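Local coordinates for protein alkaline phosphatase D (Bacillus subtilis, PDB 2YEQ) that hydrolyses phosphate esters, acting as a phosphodiesterase and alkaline phosphatase, at an active site that holds iron and calcium ions, at residues Gln331-Lys336 with Gly379-Ser384; Val406-Thr411 with Asp438-Val443; Trp385-His390 with Asn430-Phe435; Phe273-Thr278 with Val327-Ile332. One frame throughout, in Å; residues are numbered along the deposited sequence.

Interaction 1 (Gln331-Lys336 with Gly379-Ser384); sequences QIFFAK and GDVHAS. With FE (Fe (III) ion), chain B; CA (calcium ion), chain C; EDO (1,2-ethanediol), chain U.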
loop_
_atom_site.group_PDB
_atom_site.type_symbol
_atom_site.label_atom_id
_atom_site.label_comp_id
_atom_site.label_asym_id
_atom_site.label_seq_id
_atom_site.Cartn_x
_atom_site.Cartn_y
_atom_site.Cartn_z
ATOM N N GLN A 331 -3.172 -0.058 6.494
ATOM C CA GLN A 331 -3.460 1.130 5.712
ATOM C C GLN A 331 -3.331 2.450 6.396
ATOM O O GLN A 331 -2.885 3.436 5.783
ATOM C CB GLN A 331 -4.911 1.038 5.177
ATOM C CG GLN A 331 -5.165 -0.075 4.179
ATOM C CD GLN A 331 -5.187 -1.474 4.760
ATOM O OE1 GLN A 331 -5.463 -1.688 5.952
ATOM N NE2 GLN A 331 -4.924 -2.463 3.891
ATOM N N ILE A 332 -3.793 2.516 7.647
ATOM C CA ILE A 332 -4.126 3.786 8.265
ATOM C C ILE A 332 -3.420 4.024 9.619
ATOM O O ILE A 332 -2.936 3.106 10.273
ATOM C CB ILE A 332 -5.675 3.904 8.443
ATOM C CG1 ILE A 332 -6.239 2.636 9.064
ATOM C CG2 ILE A 332 -6.386 4.227 7.080
ATOM C CD1 ILE A 332 -7.646 2.805 9.687
ATOM N N PHE A 333 -3.372 5.279 10.012
ATOM C CA PHE A 333 -2.624 5.708 11.201
ATOM C C PHE A 333 -3.082 4.971 12.467
ATOM O O PHE A 333 -4.242 5.066 12.880
ATOM C CB PHE A 333 -2.750 7.204 11.341
ATOM C CG PHE A 333 -1.590 7.874 12.044
ATOM C CD1 PHE A 333 -1.428 7.766 13.415
ATOM C CD2 PHE A 333 -0.705 8.668 11.337
ATOM C CE1 PHE A 333 -0.354 8.421 14.072
ATOM C CE2 PHE A 333 0.337 9.336 11.985
ATOM C CZ PHE A 333 0.510 9.192 13.350
ATOM N N PHE A 334 -2.151 4.229 13.079
ATOM C CA PHE A 334 -2.455 3.351 14.202
ATOM C C PHE A 334 -2.253 4.018 15.579
ATOM O O PHE A 334 -3.047 3.788 16.511
ATOM C CB PHE A 334 -1.590 2.104 14.121
ATOM C CG PHE A 334 -1.891 1.075 15.161
ATOM C CD1 PHE A 334 -2.911 0.157 14.974
ATOM C CD2 PHE A 334 -1.127 0.991 16.325
ATOM C CE1 PHE A 334 -3.190 -0.808 15.942
ATOM C CE2 PHE A 334 -1.405 0.034 17.292
ATOM C CZ PHE A 334 -2.420 -0.865 17.106
ATOM N N ALA A 335 -1.185 4.795 15.724
ATOM C CA ALA A 335 -0.877 5.422 17.006
ATOM C C ALA A 335 -1.877 6.520 17.330
ATOM O O ALA A 335 -2.612 6.983 16.450
ATOM C CB ALA A 335 0.555 5.971 17.025
ATOM N N LYS A 336 -1.898 6.932 18.603
ATOM C CA LYS A 336 -2.621 8.128 19.025
ATOM C C LYS A 336 -2.123 9.324 18.237
ATOM O O LYS A 336 -0.912 9.527 18.082
ATOM C CB LYS A 336 -2.448 8.359 20.542
ATOM C CG LYS A 336 -3.041 9.645 21.090
ATOM C CD LYS A 336 -2.717 9.820 22.609
ATOM C CE LYS A 336 -2.884 11.261 23.104
ATOM N NZ LYS A 336 -1.845 12.229 22.647
ATOM N N GLY A 379 0.195 3.700 5.539
ATOM C CA GLY A 379 0.246 4.747 4.541
ATOM C C GLY A 379 -0.811 5.796 4.824
ATOM O O GLY A 379 -0.903 6.304 5.933
ATOM N N ASP A 380 -1.565 6.155 3.785
ATOM C CA ASP A 380 -2.798 6.983 3.850
ATOM C C ASP A 380 -2.625 8.465 4.088
ATOM O O ASP A 380 -3.311 9.276 3.455
ATOM C CB ASP A 380 -3.842 6.389 4.822
ATOM C CG ASP A 380 -5.184 7.160 4.788
ATOM O OD1 ASP A 380 -5.908 7.102 3.750
ATOM O OD2 ASP A 380 -5.461 7.851 5.802
ATOM N N VAL A 381 -1.683 8.842 4.947
ATOM C CA VAL A 381 -1.623 10.212 5.447
ATOM C C VAL A 381 -0.713 11.139 4.675
ATOM O O VAL A 381 -0.644 12.320 4.972
ATOM C CB VAL A 381 -1.337 10.257 6.998
ATOM C CG1 VAL A 381 -2.337 9.340 7.748
ATOM C CG2 VAL A 381 0.133 9.914 7.320
ATOM N N HIS A 382 -0.065 10.622 3.639
ATOM C CA HIS A 382 0.688 11.457 2.680
ATOM C C HIS A 382 1.849 12.229 3.345
ATOM O O HIS A 382 2.186 13.329 2.952
ATOM C CB HIS A 382 -0.233 12.427 1.924
ATOM C CG HIS A 382 -1.358 11.762 1.161
ATOM N ND1 HIS A 382 -2.357 12.497 0.559
ATOM C CD2 HIS A 382 -1.635 10.465 0.892
ATOM C CE1 HIS A 382 -3.207 11.681 -0.038
ATOM N NE2 HIS A 382 -2.803 10.440 0.139
ATOM N N ALA A 383 2.431 11.634 4.368
ATOM C CA ALA A 383 3.578 12.212 5.076
ATOM C C ALA A 383 4.175 11.127 5.941
ATOM O O ALA A 383 3.541 10.110 6.260
ATOM C CB ALA A 383 3.189 13.456 5.906
ATOM N N SER A 384 5.449 11.293 6.257
ATOM C CA SER A 384 6.149 10.304 7.044
ATOM C C SER A 384 6.024 10.621 8.515
ATOM O O SER A 384 6.202 11.761 8.917
ATOM C CB SER A 384 7.644 10.298 6.672
ATOM O OG SER A 384 7.858 9.717 5.411
HETATM FE FE FE B . -3.765 8.632 -0.597
HETATM CA CA CA C . -6.202 6.373 1.525
HETATM C C1 EDO U . -3.517 17.532 -0.230
HETATM O O1 EDO U . -3.510 17.920 -1.623
HETATM C C2 EDO U . -3.568 16.009 -0.085
HETATM O O2 EDO U . -2.529 15.487 0.768
HETATM O O HOH W 1 -4.743 7.281 8.390
HETATM O O HOH W 2 -3.949 5.141 1.382
#
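G379 and Q331 meet backbone to backbone, in the one direct hydrogen bond between the two segments. G379 N donates to Q331 O over 3.1 Å, coming in above the carbonyl plane, 61° out of it. The same oxygen has D380 CB packed against it at 3.2 Å, so a methylene shares its surroundings with the N-H.

The metal bonds are made by two side chains of 379-384. D380 OD1 binds the calcium ion at 2.4 Å, together with D151, D209 and D210. Its OD2 accepts from a water at 2.7 Å, and that water accepts in turn from F333 N, so metal ligand and backbone are bridged. Two residues on, H382 NE2 binds the iron at 2.2 Å, which C124, D151 and Y154 also hold. H382 ND1, the other ring nitrogen, donates almost straight to an ethanediol oxygen.

Van der Waals packing fills in the rest. I332 runs alongside D380, the two side chains pointing the same way; D380 CG, anti to its backbone N (chi1 -174°), lies 3.9 Å from I332 CG2. The apolar pair is F333 and V381, which cross at about a right angle, and V381 CG1 touches F333 CD2 at the ring edge, 4.0 Å away.

The two segments follow strands 325-329 and 374-378, parallel neighbours in a seven-stranded sheet. F333 and V381 both pack on V406 of strand 400-406, while F334 and A335 rest on strand 384-390.

Interaction 2 (Val406-Thr411 with Asp438-Val443); sequences VGTSIT and DYRGYV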
loop_
_atom_site.group_PDB
_atom_site.type_symbol
_atom_site.label_atom_id
_atom_site.label_comp_id
_atom_site.label_asym_id
_atom_site.label_seq_id
_atom_site.Cartn_x
_atom_site.Cartn_y
_atom_site.Cartn_z
ATOM N N VAL A 406 4.970 5.102 9.587
ATOM C CA VAL A 406 3.997 5.631 8.663
ATOM C C VAL A 406 4.761 6.183 7.478
ATOM O O VAL A 406 5.544 7.112 7.594
ATOM C CB VAL A 406 3.172 6.775 9.289
ATOM C CG1 VAL A 406 2.121 7.329 8.298
ATOM C CG2 VAL A 406 2.511 6.295 10.624
ATOM N N GLY A 407 4.552 5.602 6.320
ATOM C CA GLY A 407 5.212 6.105 5.131
ATOM C C GLY A 407 4.516 7.232 4.441
ATOM O O GLY A 407 3.286 7.251 4.321
ATOM N N THR A 408 5.312 8.175 3.950
ATOM C CA THR A 408 4.822 9.203 3.054
ATOM C C THR A 408 4.239 8.611 1.754
ATOM O O THR A 408 4.326 7.417 1.494
ATOM C CB THR A 408 5.958 10.149 2.723
ATOM O OG1 THR A 408 5.475 11.289 2.014
ATOM C CG2 THR A 408 7.088 9.421 1.960
ATOM N N SER A 409 3.668 9.472 0.943
ATOM C CA SER A 409 3.099 9.073 -0.329
ATOM C C SER A 409 4.164 9.116 -1.446
ATOM O O SER A 409 5.117 9.905 -1.377
ATOM C CB SER A 409 2.003 10.045 -0.666
ATOM O OG SER A 409 2.435 11.385 -0.486
ATOM N N ILE A 410 3.974 8.267 -2.450
ATOM C CA ILE A 410 4.785 8.268 -3.680
ATOM C C ILE A 410 4.650 9.603 -4.388
ATOM O O ILE A 410 5.655 10.178 -4.834
ATOM C CB ILE A 410 4.371 7.098 -4.586
ATOM C CG1 ILE A 410 4.771 5.770 -3.954
ATOM C CG2 ILE A 410 4.912 7.253 -6.014
ATOM C CD1 ILE A 410 6.307 5.396 -4.087
ATOM N N THR A 411 3.412 10.115 -4.511
ATOM C CA THR A 411 3.158 11.445 -5.067
ATOM C C THR A 411 2.035 12.274 -4.427
ATOM O O THR A 411 2.031 13.482 -4.555
ATOM C CB THR A 411 2.730 11.343 -6.555
ATOM O OG1 THR A 411 1.691 10.358 -6.661
ATOM C CG2 THR A 411 3.950 10.972 -7.452
ATOM N N ASP A 438 7.526 15.733 5.344
ATOM C CA ASP A 438 6.459 15.869 4.315
ATOM C C ASP A 438 6.980 15.942 2.873
ATOM O O ASP A 438 6.433 16.661 2.062
ATOM C CB ASP A 438 5.589 17.090 4.622
ATOM C CG ASP A 438 4.294 17.113 3.835
ATOM O OD1 ASP A 438 3.808 16.031 3.434
ATOM O OD2 ASP A 438 3.800 18.238 3.604
ATOM N N TYR A 439 8.036 15.185 2.576
ATOM C CA TYR A 439 8.506 14.981 1.203
ATOM C C TYR A 439 8.016 13.627 0.711
ATOM O O TYR A 439 7.829 12.712 1.491
ATOM C CB TYR A 439 10.033 14.986 1.145
ATOM C CG TYR A 439 10.682 16.326 1.471
ATOM C CD1 TYR A 439 10.313 17.468 0.815
ATOM C CD2 TYR A 439 11.698 16.413 2.434
ATOM C CE1 TYR A 439 10.907 18.677 1.110
ATOM C CE2 TYR A 439 12.297 17.611 2.735
ATOM C CZ TYR A 439 11.906 18.726 2.070
ATOM O OH TYR A 439 12.495 19.928 2.360
ATOM N N ARG A 440 7.878 13.494 -0.604
ATOM C CA ARG A 440 7.449 12.236 -1.213
ATOM C C ARG A 440 8.579 11.215 -1.237
ATOM O O ARG A 440 9.771 11.561 -1.169
ATOM C CB ARG A 440 6.923 12.485 -2.623
ATOM C CG ARG A 440 5.925 13.636 -2.760
ATOM C CD ARG A 440 4.553 13.269 -2.195
ATOM N NE ARG A 440 4.508 13.226 -0.728
ATOM C CZ ARG A 440 4.626 14.262 0.091
ATOM N NH1 ARG A 440 4.826 15.486 -0.369
ATOM N NH2 ARG A 440 4.532 14.063 1.406
ATOM N N GLY A 441 8.208 9.953 -1.334
ATOM C CA GLY A 441 9.158 8.861 -1.368
ATOM C C GLY A 441 8.525 7.573 -0.875
ATOM O O GLY A 441 7.358 7.265 -1.172
ATOM N N TYR A 442 9.297 6.832 -0.099
ATOM C CA TYR A 442 8.915 5.517 0.385
ATOM C C TYR A 442 9.820 5.164 1.554
ATOM O O TYR A 442 10.685 5.948 1.917
ATOM C CB TYR A 442 9.037 4.449 -0.715
ATOM C CG TYR A 442 10.427 4.282 -1.307
ATOM C CD1 TYR A 442 11.360 3.404 -0.747
ATOM C CD2 TYR A 442 10.795 4.993 -2.426
ATOM C CE1 TYR A 442 12.635 3.259 -1.299
ATOM C CE2 TYR A 442 12.038 4.867 -2.986
ATOM C CZ TYR A 442 12.965 4.015 -2.416
ATOM O OH TYR A 442 14.194 3.902 -3.017
ATOM N N VAL A 443 9.564 4.033 2.178
ATOM C CA VAL A 443 10.273 3.610 3.387
ATOM C C VAL A 443 10.952 2.292 3.107
ATOM O O VAL A 443 10.382 1.388 2.489
ATOM C CB VAL A 443 9.322 3.494 4.618
ATOM C CG1 VAL A 443 10.086 3.070 5.842
ATOM C CG2 VAL A 443 8.585 4.809 4.845
HETATM O O HOH W 3 5.185 5.668 -0.315
#
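The guanidinium of R440 has T408 OG1 at its edge, near the plane, and CG of D438, two residues earlier, also in plane at the edge; S409 OG approaches obliquely. R440 NH2 donates to T408 OG1 over 3.0 Å and also makes a salt bridge with D438 OD1 at 2.9 Å. NE gives S409 OG a weak bond, since its N-H points well off line, and S409 OG has a further bond to S412 O. NH1 turns to G414 O. Chi2 (-74°) and chi3 (73°) bend the arginine chain, the second setting NE near S409 OG.

T408 OG1 passes the chain on: it receives from R440 and donates to Y439 O at 2.8 Å. G441 N donates to S409 O over 3.1 Å. G441 has to be glycine, because at its backbone angles a CB would jam against R440 O. Farther along, V443 CG2 lies 3.6 Å from G407 CA, and I410 CD1 sits 3.6 Å from G441 O.

An alanine in place of R440 would probably leave D438 OD1 without its salt-bridge partner, T408 OG1 without its donor and S409 OG without a weak one.

Segment 406-411 leaves the seven-stranded sheet, whereas strand 440-448 belongs to the ten-stranded one. I410 and T411 also bond through their backbones to S123 and C124, an iron ligand that S409 touches. This joining of two sheets beside the metals is consistent with the sandwich fold of calcineurin-like phosphatases.

Interaction 3 (Trp385-His390 with Asn430-Phe435); sequences WASNLH and NPHIQF. With EDO (1,2-ethanediol), chain D.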
loop_
_atom_site.group_PDB
_atom_site.type_symbol
_atom_site.label_atom_id
_atom_site.label_comp_id
_atom_site.label_asym_id
_atom_site.label_seq_id
_atom_site.Cartn_x
_atom_site.Cartn_y
_atom_site.Cartn_z
ATOM N N TRP A 385 5.764 9.589 9.303
ATOM C CA TRP A 385 5.765 9.672 10.759
ATOM C C TRP A 385 6.415 8.406 11.328
ATOM O O TRP A 385 6.489 7.380 10.667
ATOM C CB TRP A 385 4.332 9.776 11.324
ATOM C CG TRP A 385 3.459 10.877 10.797
ATOM C CD1 TRP A 385 2.773 10.878 9.620
ATOM C CD2 TRP A 385 3.106 12.099 11.458
ATOM N NE1 TRP A 385 2.044 12.028 9.487
ATOM C CE2 TRP A 385 2.211 12.794 10.603
ATOM C CE3 TRP A 385 3.464 12.685 12.683
ATOM C CZ2 TRP A 385 1.683 14.045 10.916
ATOM C CZ3 TRP A 385 2.942 13.938 12.991
ATOM C CH2 TRP A 385 2.051 14.600 12.108
ATOM N N ALA A 386 6.856 8.466 12.584
ATOM C CA ALA A 386 7.274 7.287 13.306
ATOM C C ALA A 386 6.908 7.461 14.783
ATOM O O ALA A 386 7.028 8.568 15.308
ATOM C CB ALA A 386 8.791 7.044 13.144
ATOM N N SER A 387 6.444 6.385 15.403
ATOM C CA SER A 387 5.956 6.411 16.786
ATOM C C SER A 387 6.415 5.210 17.551
ATOM O O SER A 387 6.394 4.075 17.049
ATOM C CB SER A 387 4.400 6.400 16.854
ATOM O OG SER A 387 3.879 7.627 16.395
ATOM N N ASN A 388 6.746 5.438 18.820
ATOM C CA ASN A 388 6.763 4.360 19.790
ATOM C C ASN A 388 5.312 3.945 20.098
ATOM O O ASN A 388 4.448 4.801 20.301
ATOM C CB ASN A 388 7.440 4.849 21.096
ATOM C CG ASN A 388 8.947 5.089 20.922
ATOM O OD1 ASN A 388 9.514 6.090 21.402
ATOM N ND2 ASN A 388 9.586 4.177 20.211
ATOM N N LEU A 389 5.060 2.649 20.146
ATOM C CA LEU A 389 3.754 2.114 20.541
ATOM C C LEU A 389 3.806 1.623 21.990
ATOM O O LEU A 389 4.501 0.642 22.289
ATOM C CB LEU A 389 3.357 0.946 19.632
ATOM C CG LEU A 389 3.202 1.320 18.140
ATOM C CD1 LEU A 389 2.799 0.081 17.338
ATOM C CD2 LEU A 389 2.200 2.463 17.954
ATOM N N HIS A 390 3.054 2.301 22.860
ATOM C CA HIS A 390 2.990 1.973 24.294
ATOM C C HIS A 390 1.751 1.146 24.643
ATOM O O HIS A 390 0.683 1.340 24.050
ATOM C CB HIS A 390 2.975 3.275 25.088
ATOM C CG HIS A 390 4.287 3.980 25.110
ATOM N ND1 HIS A 390 4.667 4.881 24.137
ATOM C CD2 HIS A 390 5.300 3.944 26.005
ATOM C CE1 HIS A 390 5.857 5.366 24.433
ATOM N NE2 HIS A 390 6.268 4.807 25.558
ATOM N N ASN A 430 1.692 14.879 21.308
ATOM C CA ASN A 430 1.779 13.429 21.096
ATOM C C ASN A 430 3.229 12.941 21.245
ATOM O O ASN A 430 3.871 12.608 20.243
ATOM C CB ASN A 430 1.237 13.067 19.681
ATOM C CG ASN A 430 -0.226 13.447 19.505
ATOM O OD1 ASN A 430 -1.103 12.713 19.959
ATOM N ND2 ASN A 430 -0.483 14.613 18.919
ATOM N N PRO A 431 3.739 12.904 22.485
ATOM C CA PRO A 431 5.186 12.689 22.719
ATOM C C PRO A 431 5.691 11.296 22.332
ATOM O O PRO A 431 6.891 11.075 22.267
ATOM C CB PRO A 431 5.337 12.914 24.244
ATOM C CG PRO A 431 3.943 12.737 24.800
ATOM C CD PRO A 431 3.054 13.299 23.730
ATOM N N HIS A 432 4.799 10.344 22.105
ATOM C CA HIS A 432 5.196 9.064 21.548
ATOM C C HIS A 432 5.673 9.170 20.076
ATOM O O HIS A 432 6.331 8.263 19.575
ATOM C CB HIS A 432 4.058 8.046 21.639
ATOM C CG HIS A 432 2.808 8.489 20.950
ATOM N ND1 HIS A 432 1.954 9.425 21.493
ATOM C CD2 HIS A 432 2.298 8.168 19.737
ATOM C CE1 HIS A 432 0.964 9.655 20.643
ATOM N NE2 HIS A 432 1.142 8.894 19.576
ATOM N N ILE A 433 5.346 10.271 19.411
ATOM C CA ILE A 433 5.692 10.477 18.026
ATOM C C ILE A 433 7.121 11.047 17.928
ATOM O O ILE A 433 7.417 12.130 18.435
ATOM C CB ILE A 433 4.685 11.413 17.284
ATOM C CG1 ILE A 433 3.251 10.849 17.325
ATOM C CG2 ILE A 433 5.105 11.579 15.821
ATOM C CD1 ILE A 433 2.203 11.612 16.471
ATOM N N GLN A 434 7.969 10.336 17.201
ATOM C CA GLN A 434 9.402 10.624 17.162
ATOM C C GLN A 434 9.856 11.315 15.884
ATOM O O GLN A 434 11.005 11.756 15.807
ATOM C CB GLN A 434 10.172 9.308 17.293
ATOM C CG GLN A 434 9.855 8.524 18.548
ATOM C CD GLN A 434 10.135 9.354 19.786
ATOM O OE1 GLN A 434 11.240 9.875 19.936
ATOM N NE2 GLN A 434 9.121 9.536 20.640
ATOM N N PHE A 435 8.980 11.413 14.879
ATOM C CA PHE A 435 9.408 11.877 13.559
ATOM C C PHE A 435 8.245 12.404 12.719
ATOM O O PHE A 435 7.183 11.823 12.754
ATOM C CB PHE A 435 10.064 10.708 12.829
ATOM C CG PHE A 435 10.585 11.048 11.438
ATOM C CD1 PHE A 435 11.554 12.015 11.257
ATOM C CD2 PHE A 435 10.129 10.354 10.330
ATOM C CE1 PHE A 435 12.049 12.299 9.998
ATOM C CE2 PHE A 435 10.619 10.642 9.041
ATOM C CZ PHE A 435 11.561 11.602 8.875
HETATM C C1 EDO D . 1.135 9.401 25.151
HETATM O O1 EDO D . 0.823 10.521 24.294
HETATM C C2 EDO D . 2.201 8.451 24.600
HETATM O O2 EDO D . 1.717 7.140 24.209
#
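A386 O is gripped by two successive N-H groups across the strands, those of Q434 and F435. Q434 N makes the good bond, 2.8 Å, while F435 N is a weak donor at 3.5 Å, and I433 CA-H adds a contact to the same oxygen. This is a classic beta bulge: Q434 and F435 both face A386, so the antiparallel register slips by one where strand 433-437 pairs with strand 384-390 at the edge of the seven-stranded sheet. Beyond the bulge N388 N donates to H432 O over 3.0 Å, just where a type I turn from N430 leads into the strand.

H432 CB packs against N388 O at 3.5 Å, and its CD2 comes 3.7 Å from S387 OG. H432 NE2 is bonded to K336 O, and ND1 to an ethanediol. A leucine in place of H432 would probably leave K336 O without this partner and the ethanediol without its bond to ND1.

On the sheet face that carries A386 and F435, their CB atoms meet at 3.9 Å. W385 and I433 cross obliquely, and I433 CG2 comes in at the ring edge, 3.7 Å from W385 CE3.

Interaction 4 (Phe273-Thr278 with Val327-Ile332); sequences FNVLDT and VLAQQI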
loop_
_atom_site.group_PDB
_atom_site.type_symbol
_atom_site.label_atom_id
_atom_site.label_comp_id
_atom_site.label_asym_id
_atom_site.label_seq_id
_atom_site.Cartn_x
_atom_site.Cartn_y
_atom_site.Cartn_z
ATOM N N PHE A 273 4.242 -11.755 8.966
ATOM C CA PHE A 273 3.595 -10.595 8.342
ATOM C C PHE A 273 2.093 -10.850 8.243
ATOM O O PHE A 273 1.683 -11.835 7.651
ATOM C CB PHE A 273 4.142 -10.376 6.943
ATOM C CG PHE A 273 5.530 -9.810 6.920
ATOM C CD1 PHE A 273 5.733 -8.460 7.011
ATOM C CD2 PHE A 273 6.637 -10.648 6.816
ATOM C CE1 PHE A 273 7.009 -7.920 6.994
ATOM C CE2 PHE A 273 7.928 -10.119 6.793
ATOM C CZ PHE A 273 8.108 -8.749 6.892
ATOM N N ASN A 274 1.321 -9.970 8.852
ATOM C CA ASN A 274 -0.137 -9.986 8.773
ATOM C C ASN A 274 -0.538 -8.825 7.902
ATOM O O ASN A 274 -0.447 -7.676 8.322
ATOM C CB ASN A 274 -0.732 -9.829 10.174
ATOM C CG ASN A 274 -0.259 -10.922 11.125
ATOM O OD1 ASN A 274 -0.730 -12.058 11.074
ATOM N ND2 ASN A 274 0.762 -10.604 11.925
ATOM N N VAL A 275 -0.955 -9.136 6.678
ATOM C CA VAL A 275 -1.398 -8.133 5.724
ATOM C C VAL A 275 -2.926 -7.942 5.921
ATOM O O VAL A 275 -3.698 -8.856 5.672
ATOM C CB VAL A 275 -1.080 -8.588 4.267
ATOM C CG1 VAL A 275 -1.503 -7.546 3.289
ATOM C CG2 VAL A 275 0.454 -8.880 4.117
ATOM N N LEU A 276 -3.320 -6.763 6.391
ATOM C CA LEU A 276 -4.678 -6.508 6.805
ATOM C C LEU A 276 -5.482 -5.812 5.703
ATOM O O LEU A 276 -4.918 -5.260 4.698
ATOM C CB LEU A 276 -4.694 -5.626 8.051
ATOM C CG LEU A 276 -3.833 -6.084 9.243
ATOM C CD1 LEU A 276 -4.051 -5.150 10.453
ATOM C CD2 LEU A 276 -4.079 -7.537 9.599
ATOM N N ASP A 277 -6.798 -5.835 5.917
ATOM C CA ASP A 277 -7.779 -5.131 5.087
ATOM C C ASP A 277 -8.719 -4.385 6.017
ATOM O O ASP A 277 -9.615 -4.977 6.616
ATOM C CB ASP A 277 -8.493 -6.172 4.213
ATOM C CG ASP A 277 -9.543 -5.560 3.252
ATOM O OD1 ASP A 277 -9.825 -4.346 3.309
ATOM O OD2 ASP A 277 -10.051 -6.353 2.435
ATOM N N THR A 278 -8.488 -3.084 6.156
ATOM C CA THR A 278 -9.236 -2.260 7.072
ATOM C C THR A 278 -10.341 -1.456 6.375
ATOM O O THR A 278 -10.907 -0.556 6.987
ATOM C CB THR A 278 -8.299 -1.296 7.850
ATOM O OG1 THR A 278 -7.611 -0.412 6.936
ATOM C CG2 THR A 278 -7.258 -2.110 8.713
ATOM N N VAL A 327 4.442 -8.382 12.361
ATOM C CA VAL A 327 4.272 -7.165 11.561
ATOM C C VAL A 327 2.806 -7.053 11.133
ATOM O O VAL A 327 2.212 -8.056 10.751
ATOM C CB VAL A 327 5.187 -7.189 10.327
ATOM C CG1 VAL A 327 5.080 -5.869 9.504
ATOM C CG2 VAL A 327 6.662 -7.436 10.768
ATOM N N LEU A 328 2.252 -5.854 11.283
ATOM C CA LEU A 328 0.944 -5.496 10.738
ATOM C C LEU A 328 1.155 -4.584 9.530
ATOM O O LEU A 328 1.492 -3.431 9.663
ATOM C CB LEU A 328 0.085 -4.775 11.786
ATOM C CG LEU A 328 -0.239 -5.452 13.118
ATOM C CD1 LEU A 328 -1.416 -4.695 13.823
ATOM C CD2 LEU A 328 -0.504 -6.902 12.906
ATOM N N ALA A 329 1.000 -5.134 8.345
ATOM C CA ALA A 329 1.122 -4.350 7.120
ATOM C C ALA A 329 -0.290 -3.891 6.794
ATOM O O ALA A 329 -1.108 -4.704 6.373
ATOM C CB ALA A 329 1.650 -5.216 6.009
ATOM N N GLN A 330 -0.556 -2.609 6.965
ATOM C CA GLN A 330 -1.930 -2.117 6.887
ATOM C C GLN A 330 -1.983 -0.679 6.425
ATOM O O GLN A 330 -0.965 -0.128 5.985
ATOM C CB GLN A 330 -2.656 -2.364 8.226
ATOM C CG GLN A 330 -2.037 -1.672 9.428
ATOM C CD GLN A 330 -2.586 -0.295 9.635
ATOM O OE1 GLN A 330 -3.814 -0.094 9.660
ATOM N NE2 GLN A 330 -1.698 0.679 9.722
ATOM N N GLN A 331 -3.172 -0.058 6.494
ATOM C CA GLN A 331 -3.460 1.130 5.712
ATOM C C GLN A 331 -3.331 2.450 6.396
ATOM O O GLN A 331 -2.885 3.436 5.783
ATOM C CB GLN A 331 -4.911 1.038 5.177
ATOM C CG GLN A 331 -5.165 -0.075 4.179
ATOM C CD GLN A 331 -5.187 -1.474 4.760
ATOM O OE1 GLN A 331 -5.463 -1.688 5.952
ATOM N NE2 GLN A 331 -4.924 -2.463 3.891
ATOM N N ILE A 332 -3.793 2.516 7.647
ATOM C CA ILE A 332 -4.126 3.786 8.265
ATOM C C ILE A 332 -3.420 4.024 9.619
ATOM O O ILE A 332 -2.936 3.106 10.273
ATOM C CB ILE A 332 -5.675 3.904 8.443
ATOM C CG1 ILE A 332 -6.239 2.636 9.064
ATOM C CG2 ILE A 332 -6.386 4.227 7.080
ATOM C CD1 ILE A 332 -7.646 2.805 9.687
#
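T278 and Q331 run antiparallel, side chain past side chain, and two torsions bring their polar ends together. T278 OG1 stands between its backbone N and carbonyl carbon (chi1 61°), while the Q331 chain bends at chi2 (72°) to carry CD round. The hydroxyl donates to Q331 OE1 at 2.7 Å, and T278 N adds a weak bond to the same oxygen. The other half of the amide, NE2, donates to L276 O over 2.9 Å, nearly straight and in the amide plane.

Upstream the two chains are parallel strands, paired F273 with V327, N274 with L328 and V275 with A329. N274 N and A329 N make the regular bonds, and L276 N reaches A329 O at 3.0 Å. V327 O has a second donor, since N274 ND2 comes to it at 3.2 Å from the opposite face of its plane to N274 N; N274 OD1 is bonded to N317.

F273 lies beside V327 on one face of the sheet, its CD1 3.6 Å from V327 CB; past the strand ends L276 CD1 packs on Q330 CB at 3.8 Å.

As the regular pairing stops, the Q331 amide takes its place: one flat side-chain group both gives to L276 O and receives from T278. With all of this buried, those bonds are likely to fix the amide's rotation and tie together the loops that follow the two strands.

How the interactions relate
Interaction 1 is the hub: it carries iron and calcium ligands and touches or overlaps the other three. Interaction 4 runs straight into it through the shared Q331 and I332, so the parallel strands feed the calcium side, the I332 side chain about 6 Å from a calcium ion. Interaction 2 lies on the iron side; H382 O packs 2.9 Å from R440 NH2. The side chain of S409 is about 6 Å from the Fe (III) ion. Interaction 3 is farther out, tied to interaction 1 by K336 NZ and N430 OD1, 2.8 Å apart, and to interaction 2 by V406 N and W385 O. Interactions 3 and 4 occupy the same sheet, their centres about 19 Å apart.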